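Local coordinates for protein ADP-dependent (S)-NAD(P)H-hydrate dehydratase (PDB 2R3B) that probably dehydrates the S-epimer of hydrated NAD(P)H at the expense of ADP, thereby repairing damaged nicotinamide cofactors, at residues B[167-172]-B[199-204]; B[210-215]-B[254-259]; B[76-81]-B[97-102]; B[52-57]-B[80-85]; B[44-49]-B[111-116]. All blocks are in the same frame, centred on the assembly; numbering follows the deposited sequence.

Contacts 1, 2, 3 and 5 all reach one mixed beta sheet, and contact 4 joins loops that follow two of its strands. Contact 5 encloses contacts 3 and 4 along the chain, and contacts 1 and 2 come after it in series. Contacts 3 and 4 share D80 and V81, with centres about 9 Å apart; contacts 1 and 2 are equally close and meet where strands 202-205 and 211-213 pair. Contact 5 lies between these two groups, its centre about 15 Å from that of contact 3 and 18 Å from that of contact 1. Together they sample the sheet of a ribokinase-like fold, with contact 4 extending into the tetramer interface.

Contact 1: residues B[167-172]-B[199-204]; sequences VVFTPH and LGSTIV
V168 and F169 pair in parallel with T202 and I203, and the two strand axes approach to 4.8 Å with a 22° angle between their directions. The tight part is the ladder itself. F169 N donates to T202 O at 2.9 Å, and F169 O receives V204 N at 2.8 Å almost head-on (C=O...N angle 170°). On one face, V168 CG1 meets V204 CG2 at 3.8 Å, beneath I255 and V259 of helix 252-269. On the other, F169 has CG opposite its carbonyl carbon (chi1 -66°), which sets the ring beside I203 with CD1 3.7 Å from I203 CD1, while S201 CB lies in plane at the ring edge; P171 CG continues this row onto I203 CG2, under W176 of helix 173-180. The start of the ladder is the hydrated side: V167 O takes T202 N at 3.0 Å and also a proton from a water, which in turn accepts from T202 OG1 at 2.6 Å. Helices 173-180 and 189-199 link the two neighbouring parallel strands, the beta-alpha-beta crossover of a ribokinase-like fold; H172, just past the first strand, is a predicted NADPHX-binding residue.

Contact 2: residues B[210-215]-B[254-259]; sequences TTIFHA and TIAGAV. With EDO (1,2-ethanediol), chain O.
I212 directs its side chain at segment 254-259 of helix 252-269 and sets its terminal methyl against A256 and V259. CG1 lies opposite the carbonyl carbon (chi1 -51°) and the chain is then extended (chi2 165°), which carries CD1 out to the helix surface. There CD1 comes within 3.4 Å of A256 CA, a close carbon-carbon approach, and within 3.8 Å of A256 CB. V259 is oriented so that its two methyls serve different partners: CG2 faces I212 CD1 at 4.0 Å, whereas CG1 meets T210 CG2 at 3.8 Å, the T210 and V259 side chains crossing at a slant. T210 thus offers its methyl to the helix. I255 also points at the strand, but I212 CD1 approaches its backbone carbonyl carbon; its side chain packs on V204 of the adjacent strand. The short strand and helix segments run nearly antiparallel, at 166°, with 9.8 Å between axes. At the far end an ethanediol, probably from the crystallisation liquor, accepts A215 N at its O2 (3.0 Å) near the plane of the H214 ring. No hydrogen bond joins strand to helix, and T210 OG1 is satisfied by S207 N: the evidence is entirely of carbon against carbon, which suggests that here the helix is held to the strand by apolar packing.

Contact 3: residues B[76-81]-B[97-102]; sequences TVITDV and VGFEET
F99 reaches back over the backbone of 76-81, and its side chain can be followed atom by atom. CB and CG, with CG opposite the carbonyl carbon (chi1 -72°), have no neighbour in that segment within 4.2 Å; they project the ring across it. On the CD1/CE1 side, CD1 is 3.7 Å from I78 CG2, which approaches obliquely, and CE1 is 3.7 Å from I78 O. On the other side CE2 is 3.3 Å from D80 N, which lies over the ring face. At the tip, CZ comes to T79 CA, over the same face, at 3.8 Å. The T79 carbonyl carbon lies over the ring centre, 3.8 Å above the plane, so the chain leaving the strand is covered by an aromatic face. D80 CB touches CE2 as well, its carboxylate turned 79° from the ring and held by R54 in a salt bridge. Before F99, V97 pairs with I78 in parallel: V97 N donates to V77 O at 2.8 Å, and V97 O receives T79 N at 3.0 Å. A type I turn, G98 to E101, then diverts the chain, and E101 OE2 takes G98 N in a nearly straight bond. The pairing joins strand 74-78 to strand 95-97, outermost in this chain's sheet, where V97 also packs on Q55 of a neighbouring subunit; I78 and V97 pack under L105 of helix 102-111, V77 faces helix 57-70 across the sheet, and F99 also touches I130 of helix 125-137.

Contact 4: residues B[52-57]-B[80-85]; sequences GNRQYG and DVKNHG
R54 O is gripped by K82 NZ at 2.9 Å and by a water that donates from 2.8 Å. The lysine arrives fully extended, every torsion from chi1 onward near 180°, so that CD runs alongside R54 CB before NZ meets the oxygen from a position tilted 34° off the carbonyl plane. NZ has a second partner, H84 of a neighbouring subunit. The same water accepts G57 N and donates to N83 OD1, bridging the segments. The amide nitrogen of N83 is used too: ND2 donates to N53 O at 3.1 Å, with that oxygen in the amide plane but ND2 well above the carbonyl plane, and also bonds T79 OG1. D80 N adds a straight bond to G52 O. R54, bent at chi3, lays CG 3.3 Å from D80 OD2 and returns NH1 to that oxygen in a 3.0 Å salt bridge on its syn side; the guanidinium and carboxylate planes stand 74° apart. D80 OD1 closes an Asx turn with K82 N, just as N53 OD1 does with Q55 N. Two loops following adjacent parallel strands, each leading into a helix, are thereby joined at the C-terminal edge of the sheet, the characteristic site of alpha/beta active centres; N53 lies near G122, a predicted NADPHX-binding residue.

Contact 5: residues B[44-49]-B[111-116]; sequences FGRVVL and QADVIL
Strands 46-49 and 114-116 run parallel, 15° apart with axes 4.8 Å apart at closest approach, and pair V47 with V114, V48 with I115 and L49 with L116. V48 carries the regular ladder, its N donating to V114 O at 2.8 Å and its O receiving L116 N at 2.9 Å. At the entrance the pattern changes. R46 O receives D113 N at 2.8 Å in the carbonyl plane, together with a weak bond from V114 N, while R46 N donates to the anti lone pair of D113 OD2 at 2.8 Å. D113 thus holds both polar atoms of the R46 backbone, OD2 standing in for a strand carbonyl and its backbone N bonding R46 O. The R46 side chain, one of two modelled conformers, bends at chi3 and brings its guanidinium to Q111: OE1 sits 3.1 Å above the plane, over its centre, with the amide 17° from parallel. The angle to NH2 is too poor for a hydrogen bond, and this approach is tentative; Q111 NE2 is held by N107. V48 CG2 packs on A112 CB at 3.6 Å, on the face of the sheet shared with I115. On the other face, V47 and V114 lie side by side beneath A242 of helix 233-247, and L49 reaches toward L116 CB, next to helix 57-70. Between these adjacent strands the chain runs out to the sheet edge through 74-78 and 95-97, which makes this the topological switch point of a doubly wound, Rossmann-like sheet, consistent with predicted ligand-binding A59 and G122 following the two strands.

Contact 1: residues B[167-172]-B[199-204]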
# COMPACT_ATOMS: atom_id res chain seq x y z
N VAL B 167 7.28 -30.55 -16.26
CA VAL B 167 7.98 -29.95 -15.12
C VAL B 167 9.04 -28.99 -15.64
O VAL B 167 9.75 -29.29 -16.65
CB VAL B 167 8.60 -30.99 -14.21
CG1 VAL B 167 9.30 -30.32 -12.99
CG2 VAL B 167 7.52 -31.99 -13.75
N VAL B 168 9.11 -27.82 -15.00
CA VAL B 168 10.09 -26.76 -15.34
C VAL B 168 10.87 -26.49 -14.05
O VAL B 168 10.29 -26.07 -13.05
CB VAL B 168 9.42 -25.48 -15.82
CG1 VAL B 168 10.47 -24.41 -16.22
CG2 VAL B 168 8.42 -25.76 -16.95
N PHE B 169 12.17 -26.73 -14.05
CA PHE B 169 13.04 -26.32 -12.93
C PHE B 169 13.68 -25.00 -13.25
O PHE B 169 14.13 -24.78 -14.39
CB PHE B 169 14.15 -27.32 -12.65
CG PHE B 169 13.69 -28.65 -12.16
CD1 PHE B 169 13.39 -29.66 -13.06
CD2 PHE B 169 13.56 -28.91 -10.81
CE1 PHE B 169 12.98 -30.91 -12.62
CE2 PHE B 169 13.17 -30.15 -10.37
CZ PHE B 169 12.87 -31.16 -11.27
N THR B 170 13.75 -24.10 -12.28
CA THR B 170 14.40 -22.81 -12.49
C THR B 170 15.60 -22.53 -11.56
O THR B 170 15.56 -21.57 -10.78
CB THR B 170 13.36 -21.70 -12.34
OG1 THR B 170 12.76 -21.81 -11.05
CG2 THR B 170 12.25 -21.83 -13.39
N PRO B 171 16.66 -23.37 -11.62
CA PRO B 171 17.75 -23.26 -10.68
C PRO B 171 18.76 -22.18 -11.03
O PRO B 171 19.00 -21.92 -12.21
CB PRO B 171 18.45 -24.62 -10.83
CG PRO B 171 18.25 -24.98 -12.26
CD PRO B 171 16.84 -24.51 -12.53
N HIS B 172 19.34 -21.54 -10.01
CA HIS B 172 20.59 -20.83 -10.23
C HIS B 172 21.70 -21.88 -10.21
O HIS B 172 21.44 -23.06 -10.02
CB HIS B 172 20.79 -19.66 -9.24
CG HIS B 172 20.80 -20.05 -7.79
ND1 HIS B 172 21.53 -21.11 -7.31
CD2 HIS B 172 20.22 -19.47 -6.71
CE1 HIS B 172 21.38 -21.19 -6.00
NE2 HIS B 172 20.59 -20.20 -5.61
N LEU B 199 16.64 -36.04 -16.60
CA LEU B 199 15.37 -35.66 -15.95
C LEU B 199 14.14 -35.72 -16.84
O LEU B 199 13.06 -36.05 -16.37
CB LEU B 199 15.50 -34.25 -15.33
CG LEU B 199 16.36 -34.18 -14.08
CD1 LEU B 199 16.91 -32.76 -13.83
CD2 LEU B 199 15.52 -34.68 -12.89
N GLY B 200 14.28 -35.38 -18.12
CA GLY B 200 13.12 -35.31 -19.00
C GLY B 200 12.28 -34.05 -18.82
O GLY B 200 11.12 -34.00 -19.24
N SER B 201 12.87 -33.04 -18.18
CA SER B 201 12.17 -31.80 -17.83
C SER B 201 12.86 -30.61 -18.46
O SER B 201 13.95 -30.75 -19.03
CB SER B 201 12.18 -31.65 -16.30
OG SER B 201 11.45 -32.72 -15.71
N THR B 202 12.25 -29.44 -18.35
CA THR B 202 12.88 -28.22 -18.84
C THR B 202 13.72 -27.65 -17.73
O THR B 202 13.30 -27.62 -16.55
CB THR B 202 11.83 -27.20 -19.26
OG1 THR B 202 11.03 -27.75 -20.33
CG2 THR B 202 12.47 -25.90 -19.72
N ILE B 203 14.92 -27.20 -18.07
CA ILE B 203 15.80 -26.55 -17.11
C ILE B 203 16.05 -25.11 -17.54
O ILE B 203 16.67 -24.87 -18.56
CB ILE B 203 17.17 -27.27 -16.92
CG1 ILE B 203 16.98 -28.80 -16.75
CG2 ILE B 203 17.98 -26.59 -15.80
CD1 ILE B 203 16.15 -29.20 -15.53
N VAL B 204 15.56 -24.15 -16.74
CA VAL B 204 15.86 -22.74 -16.95
C VAL B 204 17.05 -22.44 -16.04
O VAL B 204 16.89 -22.26 -14.82
CB VAL B 204 14.67 -21.83 -16.61
CG1 VAL B 204 15.01 -20.37 -16.87
CG2 VAL B 204 13.42 -22.25 -17.37
O HOH W 1 8.93 -28.93 -19.23

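Contact 2: residues B[210-215]-B[254-259]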
# COMPACT_ATOMS: atom_id res chain seq x y z
N THR B 210 20.90 -16.34 -19.01
CA THR B 210 20.12 -17.52 -18.75
C THR B 210 20.02 -18.41 -19.99
O THR B 210 19.90 -17.91 -21.10
CB THR B 210 18.77 -17.11 -18.20
OG1 THR B 210 18.98 -16.52 -16.90
CG2 THR B 210 17.76 -18.28 -18.08
N THR B 211 20.09 -19.72 -19.77
CA THR B 211 20.03 -20.73 -20.81
C THR B 211 18.92 -21.70 -20.48
O THR B 211 18.78 -22.14 -19.33
CB THR B 211 21.37 -21.50 -20.94
OG1 THR B 211 22.46 -20.56 -20.96
CG2 THR B 211 21.40 -22.35 -22.24
N ILE B 212 18.12 -22.02 -21.48
CA ILE B 212 17.01 -22.96 -21.31
C ILE B 212 17.29 -24.26 -22.07
O ILE B 212 17.39 -24.25 -23.30
CB ILE B 212 15.66 -22.36 -21.75
CG1 ILE B 212 15.43 -20.99 -21.10
CG2 ILE B 212 14.50 -23.33 -21.48
CD1 ILE B 212 14.34 -20.22 -21.75
N PHE B 213 17.40 -25.34 -21.31
CA PHE B 213 17.60 -26.70 -21.83
C PHE B 213 16.28 -27.45 -21.84
O PHE B 213 15.53 -27.43 -20.87
CB PHE B 213 18.63 -27.45 -21.00
CG PHE B 213 19.98 -26.82 -21.07
CD1 PHE B 213 20.80 -27.07 -22.16
CD2 PHE B 213 20.41 -25.92 -20.11
CE1 PHE B 213 22.04 -26.45 -22.25
CE2 PHE B 213 21.64 -25.31 -20.20
CZ PHE B 213 22.46 -25.57 -21.28
N HIS B 214 16.03 -28.16 -22.92
CA HIS B 214 14.80 -28.93 -23.08
C HIS B 214 15.04 -29.96 -24.20
O HIS B 214 16.19 -30.21 -24.60
CB HIS B 214 13.69 -27.96 -23.46
CG HIS B 214 13.92 -27.25 -24.76
ND1 HIS B 214 13.12 -27.46 -25.86
CD2 HIS B 214 14.85 -26.34 -25.13
CE1 HIS B 214 13.55 -26.71 -26.86
NE2 HIS B 214 14.59 -26.02 -26.44
N ALA B 215 13.97 -30.57 -24.68
CA ALA B 215 14.07 -31.65 -25.69
C ALA B 215 14.58 -31.18 -27.05
O ALA B 215 15.07 -32.00 -27.82
CB ALA B 215 12.75 -32.38 -25.82
N THR B 254 7.33 -20.64 -25.07
CA THR B 254 6.57 -19.80 -24.14
C THR B 254 7.41 -19.45 -22.93
O THR B 254 7.39 -18.33 -22.48
CB THR B 254 5.24 -20.47 -23.77
OG1 THR B 254 4.40 -20.48 -24.94
CG2 THR B 254 4.53 -19.73 -22.64
N ILE B 255 8.16 -20.42 -22.42
CA ILE B 255 9.03 -20.22 -21.27
C ILE B 255 10.16 -19.27 -21.66
O ILE B 255 10.50 -18.37 -20.93
CB ILE B 255 9.58 -21.58 -20.74
CG1 ILE B 255 8.44 -22.51 -20.31
CG2 ILE B 255 10.54 -21.36 -19.54
CD1 ILE B 255 8.86 -23.91 -19.99
N ALA B 256 10.76 -19.48 -22.85
CA ALA B 256 11.77 -18.58 -23.35
C ALA B 256 11.28 -17.13 -23.48
O ALA B 256 12.01 -16.18 -23.21
CB ALA B 256 12.31 -19.10 -24.70
N GLY B 257 10.04 -16.95 -23.92
CA GLY B 257 9.43 -15.62 -24.02
C GLY B 257 9.35 -14.90 -22.67
O GLY B 257 9.62 -13.70 -22.58
N ALA B 258 8.91 -15.62 -21.65
CA ALA B 258 8.89 -15.14 -20.27
C ALA B 258 10.27 -14.69 -19.79
O ALA B 258 10.44 -13.60 -19.23
CB ALA B 258 8.29 -16.26 -19.33
N VAL B 259 11.27 -15.55 -19.99
CA VAL B 259 12.64 -15.25 -19.58
C VAL B 259 13.16 -14.02 -20.31
O VAL B 259 13.78 -13.14 -19.71
CB VAL B 259 13.54 -16.49 -19.85
CG1 VAL B 259 15.08 -16.16 -19.73
CG2 VAL B 259 13.14 -17.63 -18.94
C1 EDO O . 10.81 -31.52 -21.34
O1 EDO O . 9.53 -31.61 -21.95
C2 EDO O . 11.65 -30.50 -22.09
O2 EDO O . 11.21 -30.52 -23.46

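Contact 3: residues B[76-81]-B[97-102]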
# COMPACT_ATOMS: atom_id res chain seq x y z
N THR B 76 -4.31 -18.12 -7.52
CA THR B 76 -4.49 -18.50 -6.11
C THR B 76 -3.13 -18.71 -5.49
O THR B 76 -2.24 -19.30 -6.13
CB THR B 76 -5.32 -19.79 -5.98
OG1 THR B 76 -6.53 -19.63 -6.71
CG2 THR B 76 -5.67 -20.08 -4.51
N VAL B 77 -2.98 -18.25 -4.25
CA VAL B 77 -1.71 -18.37 -3.55
C VAL B 77 -1.90 -19.24 -2.32
O VAL B 77 -2.71 -18.93 -1.45
CB VAL B 77 -1.12 -17.00 -3.17
CG1 VAL B 77 0.33 -17.14 -2.63
CG2 VAL B 77 -1.11 -16.05 -4.41
N ILE B 78 -1.12 -20.32 -2.25
CA ILE B 78 -1.00 -21.13 -1.02
C ILE B 78 0.27 -20.68 -0.29
O ILE B 78 1.38 -20.85 -0.80
CB ILE B 78 -0.90 -22.64 -1.31
CG1 ILE B 78 -2.12 -23.14 -2.09
CG2 ILE B 78 -0.66 -23.46 0.00
CD1 ILE B 78 -1.89 -24.56 -2.69
N THR B 79 0.09 -20.03 0.83
CA THR B 79 1.16 -19.37 1.55
C THR B 79 0.78 -19.30 3.01
O THR B 79 -0.37 -19.47 3.36
CB THR B 79 1.44 -17.96 1.00
OG1 THR B 79 2.60 -17.44 1.66
CG2 THR B 79 0.28 -16.98 1.24
N ASP B 80 1.74 -19.08 3.89
CA ASP B 80 1.37 -18.95 5.31
C ASP B 80 0.32 -17.86 5.50
O ASP B 80 0.40 -16.77 4.92
CB ASP B 80 2.58 -18.68 6.17
CG ASP B 80 2.34 -18.99 7.62
OD1 ASP B 80 1.69 -18.18 8.32
OD2 ASP B 80 2.85 -20.05 8.08
N VAL B 81 -0.67 -18.15 6.33
CA VAL B 81 -1.74 -17.19 6.62
C VAL B 81 -1.22 -15.83 7.09
O VAL B 81 -1.84 -14.78 6.85
CB VAL B 81 -2.75 -17.79 7.62
CG1 VAL B 81 -2.04 -18.04 8.97
CG2 VAL B 81 -3.95 -16.89 7.70
N VAL B 97 -4.96 -19.20 0.21
CA VAL B 97 -5.19 -20.43 0.95
C VAL B 97 -3.99 -20.62 1.87
O VAL B 97 -2.84 -20.42 1.45
CB VAL B 97 -5.34 -21.62 -0.01
CG1 VAL B 97 -5.50 -22.97 0.77
CG2 VAL B 97 -6.56 -21.36 -0.98
N GLY B 98 -4.24 -20.92 3.13
CA GLY B 98 -3.14 -21.20 4.08
C GLY B 98 -2.59 -22.61 3.98
O GLY B 98 -3.23 -23.55 3.51
N PHE B 99 -1.36 -22.77 4.42
CA PHE B 99 -0.72 -24.09 4.43
C PHE B 99 -1.46 -25.12 5.26
O PHE B 99 -1.34 -26.34 5.00
CB PHE B 99 0.68 -23.97 5.00
CG PHE B 99 1.68 -23.30 4.10
CD1 PHE B 99 1.76 -23.59 2.76
CD2 PHE B 99 2.60 -22.44 4.65
CE1 PHE B 99 2.72 -22.97 1.96
CE2 PHE B 99 3.56 -21.85 3.85
CZ PHE B 99 3.59 -22.11 2.51
N GLU B 100 -2.17 -24.68 6.30
CA GLU B 100 -2.92 -25.54 7.22
C GLU B 100 -4.23 -26.04 6.63
O GLU B 100 -4.87 -26.95 7.17
CB GLU B 100 -3.19 -24.76 8.52
CG GLU B 100 -4.44 -23.77 8.49
CD GLU B 100 -4.19 -22.31 7.96
OE1 GLU B 100 -3.22 -22.04 7.35
OE2 GLU B 100 -5.03 -21.45 8.16
N GLU B 101 -4.67 -25.41 5.54
CA GLU B 101 -5.96 -25.69 4.92
C GLU B 101 -5.83 -26.87 3.94
O GLU B 101 -5.88 -26.71 2.73
CB GLU B 101 -6.47 -24.42 4.23
CG GLU B 101 -6.78 -23.31 5.19
CD GLU B 101 -7.49 -22.19 4.49
OE1 GLU B 101 -8.72 -22.29 4.27
OE2 GLU B 101 -6.83 -21.17 4.17
N THR B 102 -5.65 -28.07 4.50
CA THR B 102 -5.21 -29.24 3.73
C THR B 102 -6.16 -29.56 2.57
O THR B 102 -5.73 -29.79 1.46
CB THR B 102 -5.12 -30.49 4.65
OG1 THR B 102 -4.32 -30.15 5.79
CG2 THR B 102 -4.46 -31.70 3.91
O HOH W 2 -1.02 -21.07 7.09

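Contact 4: residues B[52-57]-B[80-85]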
# COMPACT_ATOMS: atom_id res chain seq x y z
N GLY B 52 6.34 -18.88 0.35
CA GLY B 52 6.25 -17.87 1.36
C GLY B 52 5.96 -18.43 2.73
O GLY B 52 4.77 -18.45 3.20
N ASN B 53 7.00 -18.84 3.41
CA ASN B 53 6.87 -19.22 4.81
C ASN B 53 6.81 -17.95 5.65
O ASN B 53 6.61 -16.87 5.10
CB ASN B 53 7.94 -20.24 5.25
CG ASN B 53 9.31 -19.63 5.41
OD1 ASN B 53 9.49 -18.40 5.33
ND2 ASN B 53 10.29 -20.49 5.73
N ARG B 54 6.97 -18.04 6.96
CA ARG B 54 6.79 -16.88 7.81
C ARG B 54 7.91 -15.86 7.75
O ARG B 54 7.69 -14.69 8.07
CB ARG B 54 6.50 -17.33 9.23
CG ARG B 54 5.10 -17.97 9.30
CD ARG B 54 4.62 -18.12 10.70
NE ARG B 54 5.41 -19.12 11.36
CZ ARG B 54 5.19 -20.43 11.27
NH1 ARG B 54 4.17 -20.90 10.58
NH2 ARG B 54 5.99 -21.26 11.93
N GLN B 55 9.08 -16.30 7.30
CA GLN B 55 10.25 -15.40 7.14
C GLN B 55 10.35 -14.80 5.77
O GLN B 55 10.79 -13.64 5.61
CB GLN B 55 11.54 -16.16 7.48
CG GLN B 55 12.87 -15.44 7.20
CD GLN B 55 14.11 -16.29 7.54
OE1 GLN B 55 13.99 -17.51 7.85
NE2 GLN B 55 15.32 -15.68 7.44
N TYR B 56 9.94 -15.57 4.78
CA TYR B 56 10.18 -15.24 3.37
C TYR B 56 8.88 -14.95 2.59
O TYR B 56 8.83 -15.13 1.37
CB TYR B 56 10.88 -16.41 2.68
CG TYR B 56 12.13 -16.92 3.33
CD1 TYR B 56 13.20 -16.09 3.60
CD2 TYR B 56 12.27 -18.27 3.60
CE1 TYR B 56 14.38 -16.57 4.15
CE2 TYR B 56 13.43 -18.76 4.18
CZ TYR B 56 14.49 -17.92 4.43
OH TYR B 56 15.64 -18.46 4.97
N GLY B 57 7.84 -14.47 3.27
CA GLY B 57 6.55 -14.24 2.59
C GLY B 57 6.57 -13.23 1.46
O GLY B 57 5.79 -13.32 0.49
N ASP B 80 1.74 -19.08 3.89
CA ASP B 80 1.37 -18.95 5.31
C ASP B 80 0.32 -17.86 5.50
O ASP B 80 0.40 -16.77 4.92
CB ASP B 80 2.58 -18.68 6.17
CG ASP B 80 2.34 -18.99 7.62
OD1 ASP B 80 1.69 -18.18 8.32
OD2 ASP B 80 2.85 -20.05 8.08
N VAL B 81 -0.67 -18.15 6.33
CA VAL B 81 -1.74 -17.19 6.62
C VAL B 81 -1.22 -15.83 7.09
O VAL B 81 -1.84 -14.78 6.85
CB VAL B 81 -2.75 -17.79 7.62
CG1 VAL B 81 -2.04 -18.04 8.97
CG2 VAL B 81 -3.95 -16.89 7.70
N LYS B 82 -0.06 -15.84 7.73
CA LYS B 82 0.65 -14.59 8.11
C LYS B 82 0.76 -13.62 6.94
O LYS B 82 0.71 -12.41 7.12
CB LYS B 82 2.06 -14.96 8.63
CG LYS B 82 2.97 -13.78 9.03
CD LYS B 82 4.36 -14.20 9.48
CE LYS B 82 5.19 -12.98 9.93
NZ LYS B 82 6.53 -13.38 10.35
N ASN B 83 0.96 -14.17 5.74
CA ASN B 83 1.25 -13.36 4.55
C ASN B 83 0.02 -12.88 3.81
O ASN B 83 0.13 -12.07 2.89
CB ASN B 83 2.16 -14.14 3.60
CG ASN B 83 3.47 -14.57 4.26
OD1 ASN B 83 4.12 -13.78 4.95
ND2 ASN B 83 3.84 -15.82 4.09
N HIS B 84 -1.17 -13.34 4.19
CA HIS B 84 -2.33 -13.03 3.36
C HIS B 84 -2.71 -11.54 3.35
O HIS B 84 -3.19 -11.04 2.32
CB HIS B 84 -3.52 -13.84 3.82
CG HIS B 84 -3.36 -15.31 3.60
ND1 HIS B 84 -4.35 -16.22 3.93
CD2 HIS B 84 -2.32 -16.04 3.12
CE1 HIS B 84 -3.92 -17.44 3.65
NE2 HIS B 84 -2.70 -17.36 3.17
N GLY B 85 -2.52 -10.87 4.48
CA GLY B 85 -2.81 -9.42 4.62
C GLY B 85 -1.95 -8.59 3.68
O GLY B 85 -2.47 -7.88 2.83
O HOH W 3 6.73 -13.40 5.80

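Contact 5: residues B[44-49]-B[111-116]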
# COMPACT_ATOMS: atom_id res chain seq x y z
N PHE B 44 -7.63 -17.93 -19.84
CA PHE B 44 -6.30 -17.44 -19.54
C PHE B 44 -5.65 -18.14 -18.33
O PHE B 44 -4.62 -17.72 -17.83
CB PHE B 44 -6.33 -15.93 -19.47
CG PHE B 44 -6.89 -15.33 -20.72
CD1 PHE B 44 -6.26 -15.64 -21.95
CD2 PHE B 44 -8.05 -14.61 -20.74
CE1 PHE B 44 -6.78 -15.17 -23.15
CE2 PHE B 44 -8.57 -14.12 -21.96
CZ PHE B 44 -7.92 -14.42 -23.15
N GLY B 45 -6.25 -19.25 -17.94
CA GLY B 45 -5.63 -20.21 -17.06
C GLY B 45 -5.83 -19.94 -15.59
O GLY B 45 -6.05 -18.78 -15.19
N ARG B 46 -5.78 -21.02 -14.82
CA ARG B 46 -5.84 -20.96 -13.35
C ARG B 46 -4.46 -21.29 -12.85
O ARG B 46 -3.94 -22.39 -13.11
CB ARG B 46 -6.84 -21.95 -12.76
CG ARG B 46 -8.32 -21.64 -13.00
CD ARG B 46 -9.23 -22.79 -12.47
NE ARG B 46 -9.06 -23.01 -11.03
CZ ARG B 46 -9.80 -22.48 -10.05
NH1 ARG B 46 -10.84 -21.68 -10.32
NH2 ARG B 46 -9.50 -22.78 -8.77
N VAL B 47 -3.85 -20.37 -12.13
CA VAL B 47 -2.49 -20.59 -11.64
C VAL B 47 -2.53 -20.72 -10.15
O VAL B 47 -3.28 -20.01 -9.46
CB VAL B 47 -1.52 -19.43 -12.02
CG1 VAL B 47 -0.15 -19.68 -11.46
CG2 VAL B 47 -1.48 -19.26 -13.54
N VAL B 48 -1.75 -21.65 -9.61
CA VAL B 48 -1.58 -21.73 -8.19
C VAL B 48 -0.10 -21.52 -7.85
O VAL B 48 0.76 -22.22 -8.40
CB VAL B 48 -2.08 -23.10 -7.63
CG1 VAL B 48 -1.79 -23.17 -6.11
CG2 VAL B 48 -3.58 -23.28 -7.87
N LEU B 49 0.17 -20.54 -6.99
CA LEU B 49 1.53 -20.20 -6.57
C LEU B 49 1.71 -20.67 -5.13
O LEU B 49 0.89 -20.33 -4.26
CB LEU B 49 1.73 -18.69 -6.66
CG LEU B 49 1.37 -17.99 -7.98
CD1 LEU B 49 1.63 -16.47 -7.84
CD2 LEU B 49 2.15 -18.59 -9.14
N GLN B 111 -7.49 -28.20 -9.43
CA GLN B 111 -8.06 -27.36 -10.49
C GLN B 111 -7.06 -26.55 -11.32
O GLN B 111 -7.42 -25.94 -12.34
CB GLN B 111 -8.99 -26.35 -9.87
CG GLN B 111 -10.20 -26.96 -9.25
CD GLN B 111 -11.12 -25.88 -8.76
OE1 GLN B 111 -11.59 -25.03 -9.54
NE2 GLN B 111 -11.37 -25.86 -7.45
N ALA B 112 -5.82 -26.48 -10.88
CA ALA B 112 -4.84 -25.58 -11.50
C ALA B 112 -4.45 -26.04 -12.89
O ALA B 112 -4.34 -27.25 -13.15
CB ALA B 112 -3.62 -25.50 -10.64
N ASP B 113 -4.20 -25.07 -13.78
CA ASP B 113 -3.54 -25.35 -15.05
C ASP B 113 -2.02 -25.32 -14.91
O ASP B 113 -1.32 -26.03 -15.61
CB ASP B 113 -4.00 -24.33 -16.11
CG ASP B 113 -5.46 -24.43 -16.39
OD1 ASP B 113 -5.89 -25.54 -16.78
OD2 ASP B 113 -6.22 -23.45 -16.23
N VAL B 114 -1.52 -24.47 -14.01
CA VAL B 114 -0.08 -24.21 -13.75
C VAL B 114 0.10 -24.10 -12.26
O VAL B 114 -0.68 -23.42 -11.57
CB VAL B 114 0.37 -22.87 -14.42
CG1 VAL B 114 1.91 -22.65 -14.24
CG2 VAL B 114 -0.04 -22.86 -15.92
N ILE B 115 1.10 -24.81 -11.75
CA ILE B 115 1.52 -24.76 -10.37
C ILE B 115 2.97 -24.27 -10.31
O ILE B 115 3.84 -24.87 -10.95
CB ILE B 115 1.50 -26.17 -9.75
CG1 ILE B 115 0.09 -26.79 -9.88
CG2 ILE B 115 2.04 -26.17 -8.31
CD1 ILE B 115 0.14 -28.30 -9.71
N LEU B 116 3.22 -23.23 -9.52
CA LEU B 116 4.55 -22.78 -9.17
C LEU B 116 4.75 -23.07 -7.70
O LEU B 116 3.93 -22.66 -6.85
CB LEU B 116 4.71 -21.28 -9.42
CG LEU B 116 5.95 -20.61 -8.81
CD1 LEU B 116 7.24 -21.17 -9.46
CD2 LEU B 116 5.91 -19.09 -8.92